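Local structure of galactose-binding lectin (Enterobacter cloacae subsp. cloacae, 6YF6) at residues D92-P96 and L108-F112. The protein probably recognises galactose-type or fucose sugars as a bacterial lectin, its C-terminal domain holding a methyl seleno-fucoside at a calcium-containing site. Sequence-based numbering, arbitrary orientation.
Sequences DISAP and LSGKF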
loop_
_atom_site.group_PDB
_atom_site.type_symbol
_atom_site.label_atom_id
_atom_site.label_comp_id
_atom_site.label_asym_id
_atom_site.label_seq_id
_atom_site.Cartn_x
_atom_site.Cartn_y
_atom_site.Cartn_z
ATOM N N ASP A 92 -0.555 25.358 -1.249
ATOM C CA ASP A 92 -1.416 24.219 -1.545
ATOM C C ASP A 92 -0.874 23.490 -2.772
ATOM O O ASP A 92 -0.799 24.072 -3.860
ATOM C CB ASP A 92 -2.850 24.685 -1.776
ATOM C CG ASP A 92 -3.490 25.260 -0.518
ATOM O OD1 ASP A 92 -3.362 24.640 0.562
ATOM O OD2 ASP A 92 -4.122 26.334 -0.612
ATOM N N ILE A 93 -0.484 22.225 -2.597
ATOM C CA ILE A 93 0.114 21.433 -3.668
ATOM C C ILE A 93 -0.820 20.333 -4.155
ATOM O O ILE A 93 -0.396 19.460 -4.924
ATOM C CB ILE A 93 1.470 20.838 -3.246
ATOM C CG1 ILE A 93 1.323 19.979 -1.988
ATOM C CG2 ILE A 93 2.496 21.949 -3.049
ATOM C CD1 ILE A 93 2.546 19.138 -1.687
ATOM N N SER A 94 -2.081 20.347 -3.732
ATOM C CA SER A 94 -3.065 19.402 -4.235
ATOM C C SER A 94 -4.444 20.035 -4.152
ATOM O O SER A 94 -4.687 20.923 -3.330
ATOM C CB SER A 94 -3.040 18.084 -3.448
ATOM O OG SER A 94 -3.716 18.211 -2.203
ATOM N N ALA A 95 -5.343 19.578 -5.019
ATOM C CA ALA A 95 -6.745 19.926 -4.885
ATOM C C ALA A 95 -7.329 19.231 -3.656
ATOM O O ALA A 95 -6.807 18.210 -3.205
ATOM C CB ALA A 95 -7.516 19.515 -6.135
ATOM N N PRO A 96 -8.405 19.775 -3.080
ATOM C CA PRO A 96 -9.101 19.048 -2.002
ATOM C C PRO A 96 -9.773 17.798 -2.546
ATOM O O PRO A 96 -10.633 17.871 -3.426
ATOM C CB PRO A 96 -10.127 20.064 -1.481
ATOM C CG PRO A 96 -9.672 21.390 -1.979
ATOM C CD PRO A 96 -8.930 21.139 -3.258
ATOM N N LEU A 108 -3.698 10.330 -2.187
ATOM C CA LEU A 108 -3.698 11.780 -2.307
ATOM C C LEU A 108 -2.262 12.203 -2.588
ATOM O O LEU A 108 -1.358 11.877 -1.811
ATOM C CB LEU A 108 -4.230 12.417 -1.028
ATOM C CG LEU A 108 -4.096 13.931 -0.870
ATOM C CD1 LEU A 108 -4.952 14.690 -1.870
ATOM C CD2 LEU A 108 -4.467 14.297 0.554
ATOM N N SER A 109 -2.056 12.918 -3.700
ATOM C CA SER A 109 -0.727 13.203 -4.214
ATOM C C SER A 109 -0.541 14.690 -4.478
ATOM O O SER A 109 -1.478 15.400 -4.854
ATOM C CB SER A 109 -0.455 12.441 -5.528
ATOM O OG SER A 109 -0.838 11.082 -5.431
ATOM N N GLY A 110 0.691 15.145 -4.282
ATOM C CA GLY A 110 1.101 16.466 -4.708
ATOM C C GLY A 110 2.607 16.512 -4.807
ATOM O O GLY A 110 3.314 15.704 -4.196
ATOM N N LYS A 111 3.094 17.461 -5.596
ATOM C CA LYS A 111 4.522 17.686 -5.752
ATOM C C LYS A 111 4.866 19.082 -5.260
ATOM O O LYS A 111 4.070 20.014 -5.387
ATOM C CB LYS A 111 4.951 17.525 -7.212
ATOM C CG LYS A 111 4.807 16.109 -7.742
ATOM C CD LYS A 111 5.232 16.040 -9.204
ATOM C CE LYS A 111 5.410 14.617 -9.691
ATOM N NZ LYS A 111 6.352 14.578 -10.848
ATOM N N PHE A 112 6.057 19.215 -4.679
ATOM C CA PHE A 112 6.557 20.504 -4.226
ATOM C C PHE A 112 8.039 20.591 -4.547
ATOM O O PHE A 112 8.719 19.578 -4.733
ATOM C CB PHE A 112 6.316 20.718 -2.724
ATOM C CG PHE A 112 7.092 19.782 -1.838
ATOM C CD1 PHE A 112 6.584 18.534 -1.511
ATOM C CD2 PHE A 112 8.323 20.154 -1.323
ATOM C CE1 PHE A 112 7.293 17.673 -0.690
ATOM C CE2 PHE A 112 9.039 19.295 -0.509
ATOM C CZ PHE A 112 8.521 18.055 -0.189
HETATM O O HOH W 1 1.118 19.367 -7.099
#
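Leu108 opens this edge-to-edge contact by bringing CD1 to 3.7 Å from Ser94 OG, a hydroxyl that donates a hydrogen bond to Ala95 O and also bonds to the backbone of Leu86. At Ser109 the backbone does the work, its O lying 3.4 Å from Ser94 CB while its CB points away. Gly110 CA and Ser94 CA form the closest CA pair, 5.1 Å apart; Gly110 CA also makes a CH...O contact of 3.4 Å with Ile93 O, and a beta-carbon here would clash with that same oxygen. Instead of direct strand pairing, a water bridges the backbones, donating to Ile93 O (2.7 Å) and accepting from Lys111 N (3.1 Å). Finally, Phe112 CB meets Ile93 CG2 at 4.0 Å. The two edge strands 91-98, irregular here, and 106-113 thus close one side of the beta-sandwich. Each is backed within its own sheet, Ile93 by backbone bonding to Leu86 of strand 83-88 and Gly110 to Trp68 of strand 65-74, while Phe112 packs on Leu121 of strand 118-125, in the opposite sheet.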